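Long-range contact in hypothetical protein (PDB 2OT9), which is of unknown function but belongs to the YaeQ family of the PDDEXK nuclease-like clan and holds a meso-tartaric acid molecule in a pocket: residues G60-K72 with H80-L92. Sequence-based numbering, arbitrary orientation.
With SRT (S,R meso-tartaric acid), chain C.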
ATOM      1  N   GLY A  60       6.912   7.538   4.456  1.00 33.57           N
ATOM      2  CA  GLY A  60       5.567   7.321   5.031  1.00 34.55           C
ATOM      3  C   GLY A  60       5.240   8.248   6.194  1.00 36.00           C
ATOM      4  O   GLY A  60       5.499   9.457   6.119  1.00 35.47           O
ATOM      5  N   LEU A  61       4.710   7.679   7.283  1.00 36.92           N
ATOM      6  CA  LEU A  61       4.269   8.472   8.437  1.00 38.47           C
ATOM      7  C   LEU A  61       5.357   9.312   9.123  1.00 38.54           C
ATOM      8  O   LEU A  61       5.038  10.261   9.843  1.00 39.46           O
ATOM      9  CB  LEU A  61       3.500   7.611   9.472  1.00 38.58           C
ATOM     10  CG  LEU A  61       4.090   6.396  10.205  1.00 39.00           C
ATOM     11  CD1 LEU A  61       5.486   6.642  10.735  1.00 40.95           C
ATOM     12  CD2 LEU A  61       3.155   6.010  11.345  1.00 38.83           C
ATOM     13  N   SER A  62       6.627   8.985   8.888  1.00 38.71           N
ATOM     14  CA  SER A  62       7.734   9.713   9.534  1.00 38.78           C
ATOM     15  C   SER A  62       8.106  11.057   8.863  1.00 38.45           C
ATOM     16  O   SER A  62       8.876  11.844   9.425  1.00 38.41           O
ATOM     17  CB  SER A  62       8.965   8.804   9.680  1.00 38.86           C
ATOM     18  OG  SER A  62       9.825   8.867   8.557  1.00 40.72           O
ATOM     19  N   ASP A  63       7.566  11.307   7.666  1.00 37.76           N
ATOM     20  CA  ASP A  63       7.807  12.559   6.926  1.00 36.60           C
ATOM     21  C   ASP A  63       6.531  12.999   6.205  1.00 35.44           C
ATOM     22  O   ASP A  63       6.093  12.347   5.255  1.00 34.07           O
ATOM     23  CB  ASP A  63       8.934  12.357   5.906  1.00 37.21           C
ATOM     24  CG  ASP A  63       9.305  13.643   5.141  1.00 39.06           C
ATOM     25  OD1 ASP A  63       8.539  14.639   5.148  1.00 39.92           O
ATOM     26  OD2 ASP A  63      10.390  13.645   4.518  1.00 41.81           O
ATOM     27  N   VAL A  64       5.959  14.122   6.638  1.00 34.02           N
ATOM     28  CA  VAL A  64       4.702  14.605   6.063  1.00 32.95           C
ATOM     29  C   VAL A  64       4.762  14.912   4.556  1.00 31.88           C
ATOM     30  O   VAL A  64       3.741  14.874   3.872  1.00 31.13           O
ATOM     31  CB  VAL A  64       4.125  15.826   6.829  1.00 33.23           C
ATOM     32  CG1 VAL A  64       3.604  15.390   8.199  1.00 34.58           C
ATOM     33  CG2 VAL A  64       5.158  16.948   6.944  1.00 32.90           C
ATOM     34  N   ASP A  65       5.956  15.196   4.045  1.00 30.39           N
ATOM     35  CA  ASP A  65       6.106  15.572   2.637  1.00 30.10           C
ATOM     36  C   ASP A  65       6.286  14.370   1.699  1.00 29.43           C
ATOM     37  O   ASP A  65       6.457  14.546   0.482  1.00 30.63           O
ATOM     38  CB  ASP A  65       7.264  16.565   2.480  1.00 30.19           C
ATOM     39  CG  ASP A  65       7.109  17.781   3.383  0.80 31.18           C
ATOM     40  OD1 ASP A  65       5.999  18.359   3.441  0.80 32.37           O
ATOM     41  OD2 ASP A  65       8.093  18.146   4.054  0.80 33.20           O
ATOM     42  N   GLU A  66       6.274  13.160   2.258  1.00 27.53           N
ATOM     43  CA  GLU A  66       6.445  11.939   1.467  1.00 26.11           C
ATOM     44  C   GLU A  66       5.256  10.976   1.643  1.00 24.88           C
ATOM     45  O   GLU A  66       4.602  10.986   2.671  1.00 24.33           O
ATOM     46  CB  GLU A  66       7.759  11.233   1.823  1.00 26.53           C
ATOM     47  CG  GLU A  66       9.021  12.011   1.411  1.00 27.57           C
ATOM     48  CD  GLU A  66      10.237  11.124   1.176  1.00 29.51           C
ATOM     49  OE1 GLU A  66      10.112   9.870   1.197  1.00 30.47           O
ATOM     50  OE2 GLU A  66      11.326  11.694   0.938  1.00 30.57           O
ATOM     51  N   PRO A  67       4.945  10.170   0.611  1.00 24.23           N
ATOM     52  CA  PRO A  67       3.905   9.150   0.749  1.00 23.54           C
ATOM     53  C   PRO A  67       4.471   7.861   1.336  1.00 23.56           C
ATOM     54  O   PRO A  67       5.683   7.751   1.530  1.00 23.54           O
ATOM     55  CB  PRO A  67       3.480   8.900  -0.692  1.00 24.18           C
ATOM     56  CG  PRO A  67       4.737   9.172  -1.496  1.00 23.54           C
ATOM     57  CD  PRO A  67       5.526  10.202  -0.745  1.00 24.16           C
ATOM     58  N   ALA A  68       3.598   6.883   1.563  1.00 22.43           N
ATOM     59  CA  ALA A  68       3.988   5.533   1.928  1.00 21.76           C
ATOM     60  C   ALA A  68       4.764   4.878   0.785  1.00 21.77           C
ATOM     61  O   ALA A  68       5.799   4.239   1.012  1.00 21.46           O
ATOM     62  CB  ALA A  68       2.752   4.724   2.276  1.00 21.87           C
ATOM     63  N   LEU A  69       4.278   5.070  -0.447  1.00 21.11           N
ATOM     64  CA  LEU A  69       5.002   4.614  -1.638  1.00 21.63           C
ATOM     65  C   LEU A  69       4.813   5.597  -2.795  1.00 21.60           C
ATOM     66  O   LEU A  69       3.788   6.299  -2.884  1.00 21.65           O
ATOM     67  CB  LEU A  69       4.531   3.225  -2.085  1.00 20.92           C
ATOM     68  CG  LEU A  69       4.446   2.023  -1.139  1.00 23.57           C
ATOM     69  CD1 LEU A  69       3.128   2.021  -0.363  1.00 23.07           C
ATOM     70  CD2 LEU A  69       4.561   0.729  -1.951  1.00 21.88           C
ATOM     71  N   TRP A  70       5.791   5.645  -3.694  1.00 21.66           N
ATOM     72  CA  TRP A  70       5.629   6.436  -4.906  1.00 21.74           C
ATOM     73  C   TRP A  70       6.420   5.910  -6.083  1.00 22.09           C
ATOM     74  O   TRP A  70       7.485   5.318  -5.925  1.00 22.04           O
ATOM     75  CB  TRP A  70       5.900   7.944  -4.709  1.00 21.88           C
ATOM     76  CG  TRP A  70       7.154   8.317  -3.989  1.00 21.82           C
ATOM     77  CD1 TRP A  70       8.164   7.484  -3.589  1.00 22.96           C
ATOM     78  CD2 TRP A  70       7.551   9.644  -3.597  1.00 22.39           C
ATOM     79  NE1 TRP A  70       9.149   8.211  -2.960  1.00 22.59           N
ATOM     80  CE2 TRP A  70       8.796   9.534  -2.946  1.00 21.61           C
ATOM     81  CE3 TRP A  70       6.964  10.910  -3.722  1.00 21.63           C
ATOM     82  CZ2 TRP A  70       9.472  10.644  -2.426  1.00 23.29           C
ATOM     83  CZ3 TRP A  70       7.639  12.020  -3.203  1.00 23.74           C
ATOM     84  CH2 TRP A  70       8.878  11.876  -2.565  1.00 23.11           C
ATOM     85  N   GLU A  71       5.853   6.107  -7.265  1.00 22.50           N
ATOM     86  CA  GLU A  71       6.533   5.804  -8.507  1.00 23.24           C
ATOM     87  C   GLU A  71       6.856   7.145  -9.154  1.00 23.32           C
ATOM     88  O   GLU A  71       5.957   7.968  -9.364  1.00 22.67           O
ATOM     89  CB  GLU A  71       5.606   4.983  -9.402  1.00 23.93           C
ATOM     90  CG  GLU A  71       6.200   4.538 -10.734  1.00 26.33           C
ATOM     91  CD  GLU A  71       5.152   3.963 -11.680  1.00 29.46           C
ATOM     92  OE1 GLU A  71       4.079   3.526 -11.221  1.00 32.53           O
ATOM     93  OE2 GLU A  71       5.403   3.940 -12.896  1.00 30.79           O
ATOM     94  N   LYS A  72       8.134   7.370  -9.444  1.00 23.16           N
ATOM     95  CA  LYS A  72       8.572   8.602 -10.105  1.00 24.25           C
ATOM     96  C   LYS A  72       9.141   8.350 -11.493  1.00 24.51           C
ATOM     97  O   LYS A  72       9.671   7.272 -11.777  1.00 24.57           O
ATOM     98  CB  LYS A  72       9.628   9.315  -9.274  1.00 24.08           C
ATOM     99  CG  LYS A  72       9.123   9.835  -7.949  1.00 25.99           C
ATOM    100  CD  LYS A  72      10.240  10.615  -7.301  1.00 28.34           C
ATOM    101  CE  LYS A  72       9.874  11.072  -5.935  1.00 30.25           C
ATOM    102  NZ  LYS A  72      10.804  12.167  -5.554  1.00 32.32           N
ATOM    103  N   HIS A  80       2.748   8.099  -9.530  1.00 21.86           N
ATOM    104  CA  HIS A  80       1.801   7.406  -8.664  1.00 22.12           C
ATOM    105  C   HIS A  80       2.156   7.720  -7.228  1.00 21.69           C
ATOM    106  O   HIS A  80       3.289   7.509  -6.805  1.00 21.87           O
ATOM    107  CB  HIS A  80       1.846   5.881  -8.945  1.00 22.27           C
ATOM    108  CG  HIS A  80       0.692   5.091  -8.380  1.00 22.83           C
ATOM    109  ND1 HIS A  80      -0.461   5.668  -7.883  1.00 23.72           N
ATOM    110  CD2 HIS A  80       0.499   3.752  -8.296  1.00 22.34           C
ATOM    111  CE1 HIS A  80      -1.296   4.720  -7.492  1.00 20.64           C
ATOM    112  NE2 HIS A  80      -0.740   3.550  -7.737  1.00 24.52           N
ATOM    113  N   TRP A  81       1.179   8.248  -6.494  1.00 21.42           N
ATOM    114  CA  TRP A  81       1.333   8.609  -5.089  1.00 22.15           C
ATOM    115  C   TRP A  81       0.453   7.671  -4.267  1.00 21.68           C
ATOM    116  O   TRP A  81      -0.766   7.713  -4.385  1.00 20.98           O
ATOM    117  CB  TRP A  81       0.873  10.067  -4.886  1.00 22.32           C
ATOM    118  CG  TRP A  81       1.099  10.639  -3.506  1.00 23.52           C
ATOM    119  CD1 TRP A  81       0.361  10.390  -2.379  1.00 24.66           C
ATOM    120  CD2 TRP A  81       2.103  11.599  -3.121  1.00 24.98           C
ATOM    121  NE1 TRP A  81       0.856  11.114  -1.311  1.00 24.38           N
ATOM    122  CE2 TRP A  81       1.916  11.873  -1.742  1.00 25.67           C
ATOM    123  CE3 TRP A  81       3.131  12.262  -3.810  1.00 25.14           C
ATOM    124  CZ2 TRP A  81       2.738  12.759  -1.036  1.00 23.82           C
ATOM    125  CZ3 TRP A  81       3.946  13.153  -3.102  1.00 24.74           C
ATOM    126  CH2 TRP A  81       3.748  13.378  -1.728  1.00 25.27           C
ATOM    127  N   ILE A  82       1.068   6.833  -3.426  1.00 21.78           N
ATOM    128  CA  ILE A  82       0.301   5.849  -2.664  1.00 21.66           C
ATOM    129  C   ILE A  82       0.359   6.099  -1.167  1.00 22.53           C
ATOM    130  O   ILE A  82       1.441   6.109  -0.567  1.00 22.42           O
ATOM    131  CB  ILE A  82       0.789   4.413  -2.950  1.00 21.87           C
ATOM    132  CG1 ILE A  82       0.900   4.192  -4.464  1.00 21.03           C
ATOM    133  CG2 ILE A  82      -0.152   3.376  -2.304  1.00 21.24           C
ATOM    134  CD1 ILE A  82       1.407   2.802  -4.909  1.00 21.61           C
ATOM    135  N   GLU A  83      -0.804   6.261  -0.547  1.00 22.39           N
ATOM    136  CA  GLU A  83      -0.860   6.326   0.916  1.00 23.47           C
ATOM    137  C   GLU A  83      -1.483   5.065   1.495  1.00 23.17           C
ATOM    138  O   GLU A  83      -2.120   4.286   0.778  1.00 22.94           O
ATOM    139  CB  GLU A  83      -1.681   7.540   1.368  1.00 23.07           C
ATOM    140  CG  GLU A  83      -1.089   8.893   0.959  1.00 26.73           C
ATOM    141  CD  GLU A  83       0.216   9.268   1.698  1.00 29.95           C
ATOM    142  OE1 GLU A  83       0.847   8.421   2.399  1.00 32.82           O
ATOM    143  OE2 GLU A  83       0.623  10.431   1.555  1.00 28.27           O
ATOM    144  N   VAL A  84      -1.295   4.871   2.796  1.00 22.76           N
ATOM    145  CA  VAL A  84      -1.959   3.789   3.524  1.00 23.93           C
ATOM    146  C   VAL A  84      -2.589   4.367   4.796  1.00 24.10           C
ATOM    147  O   VAL A  84      -2.118   5.379   5.321  1.00 24.76           O
ATOM    148  CB  VAL A  84      -1.012   2.583   3.848  1.00 24.02           C
ATOM    149  CG1 VAL A  84      -0.315   2.061   2.561  1.00 23.78           C
ATOM    150  CG2 VAL A  84       0.014   2.955   4.895  1.00 24.35           C
ATOM    151  N   GLY A  85      -3.643   3.734   5.280  1.00 23.88           N
ATOM    152  CA  GLY A  85      -4.258   4.160   6.545  1.00 24.42           C
ATOM    153  C   GLY A  85      -5.436   5.092   6.321  1.00 25.04           C
ATOM    154  O   GLY A  85      -6.265   4.847   5.440  1.00 25.63           O
ATOM    155  N   GLN A  86      -5.489   6.178   7.091  1.00 24.82           N
ATOM    156  CA  GLN A  86      -6.651   7.059   7.095  1.00 24.69           C
ATOM    157  C   GLN A  86      -6.250   8.535   6.948  1.00 24.87           C
ATOM    158  O   GLN A  86      -6.522   9.337   7.846  1.00 24.97           O
ATOM    159  CB  GLN A  86      -7.471   6.829   8.378  1.00 24.76           C
ATOM    160  CG  GLN A  86      -8.077   5.416   8.461  1.00 24.48           C
ATOM    161  CD  GLN A  86      -8.891   5.164   9.713  1.00 25.17           C
ATOM    162  OE1 GLN A  86      -9.340   6.094  10.387  1.00 22.25           O
ATOM    163  NE2 GLN A  86      -9.078   3.890  10.039  1.00 23.38           N
ATOM    164  N   PRO A  87      -5.617   8.907   5.813  1.00 24.66           N
ATOM    165  CA  PRO A  87      -5.297  10.333   5.613  1.00 24.80           C
ATOM    166  C   PRO A  87      -6.588  11.132   5.451  1.00 24.57           C
ATOM    167  O   PRO A  87      -7.598  10.571   5.007  1.00 24.28           O
ATOM    168  CB  PRO A  87      -4.502  10.342   4.304  1.00 24.20           C
ATOM    169  CG  PRO A  87      -4.948   9.101   3.574  1.00 25.63           C
ATOM    170  CD  PRO A  87      -5.219   8.077   4.652  1.00 24.51           C
ATOM    171  N   ASP A  88      -6.581  12.407   5.826  1.00 24.39           N
ATOM    172  CA  ASP A  88      -7.785  13.231   5.676  1.00 24.74           C
ATOM    173  C   ASP A  88      -7.957  13.757   4.241  1.00 24.11           C
ATOM    174  O   ASP A  88      -7.061  13.616   3.406  1.00 23.37           O
ATOM    175  CB  ASP A  88      -7.876  14.343   6.758  1.00 25.37           C
ATOM    176  CG  ASP A  88      -6.784  15.420   6.642  1.00 27.84           C
ATOM    177  OD1 ASP A  88      -6.280  15.698   5.528  1.00 30.15           O
ATOM    178  OD2 ASP A  88      -6.458  16.034   7.694  0.80 30.60           O
ATOM    179  N   ALA A  89      -9.114  14.359   3.963  1.00 23.63           N
ATOM    180  CA  ALA A  89      -9.430  14.841   2.627  1.00 23.24           C
ATOM    181  C   ALA A  89      -8.509  15.975   2.181  1.00 23.34           C
ATOM    182  O   ALA A  89      -8.264  16.124   0.999  1.00 24.13           O
ATOM    183  CB  ALA A  89     -10.900  15.296   2.557  1.00 23.38           C
ATOM    184  N   ASP A  90      -8.049  16.805   3.115  1.00 23.27           N
ATOM    185  CA  ASP A  90      -7.107  17.877   2.773  1.00 23.54           C
ATOM    186  C   ASP A  90      -5.803  17.285   2.212  1.00 23.88           C
ATOM    187  O   ASP A  90      -5.308  17.729   1.177  1.00 24.19           O
ATOM    188  CB  ASP A  90      -6.835  18.791   3.977  1.00 23.28           C
ATOM    189  CG  ASP A  90      -8.042  19.657   4.345  1.00 23.44           C
ATOM    190  OD1 ASP A  90      -8.504  20.430   3.491  1.00 21.59           O
ATOM    191  OD2 ASP A  90      -8.505  19.585   5.504  1.00 24.89           O
ATOM    192  N   ARG A  91      -5.285  16.255   2.866  1.00 25.23           N
ATOM    193  CA  ARG A  91      -4.012  15.639   2.451  1.00 25.76           C
ATOM    194  C   ARG A  91      -4.158  14.985   1.085  1.00 25.88           C
ATOM    195  O   ARG A  91      -3.306  15.161   0.204  1.00 26.44           O
ATOM    196  CB  ARG A  91      -3.515  14.603   3.479  1.00 25.96           C
ATOM    197  CG  ARG A  91      -2.172  13.973   3.046  1.00 28.21           C
ATOM    198  CD  ARG A  91      -1.462  13.129   4.103  1.00 32.41           C
ATOM    199  NE  ARG A  91      -0.250  12.524   3.519  1.00 32.68           N
ATOM    200  CZ  ARG A  91       0.942  13.113   3.443  1.00 33.86           C
ATOM    201  NH1 ARG A  91       1.131  14.338   3.935  1.00 32.59           N
ATOM    202  NH2 ARG A  91       1.967  12.460   2.887  1.00 32.36           N
ATOM    203  N   LEU A  92      -5.251  14.253   0.899  1.00 26.10           N
ATOM    204  CA  LEU A  92      -5.559  13.663  -0.407  1.00 26.22           C
ATOM    205  C   LEU A  92      -5.694  14.724  -1.483  1.00 26.62           C
ATOM    206  O   LEU A  92      -5.214  14.526  -2.596  1.00 26.51           O
ATOM    207  CB  LEU A  92      -6.831  12.810  -0.342  1.00 26.07           C
ATOM    208  CG  LEU A  92      -6.642  11.512   0.452  1.00 27.02           C
ATOM    209  CD1 LEU A  92      -7.966  10.797   0.617  1.00 28.37           C
ATOM    210  CD2 LEU A  92      -5.609  10.572  -0.195  1.00 26.75           C
TER
HETATM  211  O1  SRT C 201      -3.266   6.726   8.499  1.00 36.00           O
HETATM  212  O11 SRT C 201      -3.240   8.738   9.343  1.00 38.93           O
HETATM  213  C1  SRT C 201      -2.686   7.792   8.751  1.00 38.28           C
HETATM  214  C2  SRT C 201      -1.260   7.896   8.275  0.60 40.03           C
HETATM  215  O2  SRT C 201      -0.295   8.309   9.255  1.00 41.51           O
HETATM  216  C3  SRT C 201      -1.278   8.812   7.074  1.00 39.46           C
HETATM  217  O3  SRT C 201      -1.709   7.959   6.009  1.00 36.89           O
HETATM  218  C4  SRT C 201       0.077   9.439   6.807  0.60 39.48           C
HETATM  219  O4  SRT C 201       1.142   8.768   6.885  1.00 40.20           O
HETATM  220  O41 SRT C 201       0.084  10.651   6.507  0.60 39.08           O
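Strands 69-72 and 80-84 pair as the antiparallel arms of a beta hairpin, L69 with I82 and E71 with H80 as hydrogen-bonded pairs and W70 with W81 as the non-hydrogen-bonded pair between them; a classic beta bulge sets A68 and L69 both against I82. On the sheet face of W70 and W81, P67 CB sits 3.6 Å from the centroid of the five-membered ring of W81, over its face, 16° off the normal, a CH-pi contact. W70 turns an edge to the face of the W81 six-membered ring in an offset edge-to-face pair, planes at 90°. W81 has CG trans to its backbone N, laying the indole almost perpendicularly across P67, and its NE1 donates to E83 OE2 at 3.0 Å. That oxygen also takes R91 NH2 (2.8 Å) and R91 NE, a side-on salt bridge, so three N-H groups converge on this one oxygen. The other oxygen, E83 OE1, accepts from A68 N at 3.3 Å, met from above the carboxylate plane. R91, extended from CG to NE, reaches the 63-66 turn, where NH1 meets a lone pair of V64 O at 2.7 Å, in the guanidinium plane; tartrate O41 lies over one face of the same group. V84 O accepts from tartrate O3 and Q86 N gives its N-H to O1, 2.7 Å away and almost straight (172°). On the opposite face of the hairpin, L69 CB meets I82 CB. There L69 and V84 pack on helix 37-49, whose R39 also binds the tartrate, while strands 55-57 and 101-106 continue the sheet beyond the two arms.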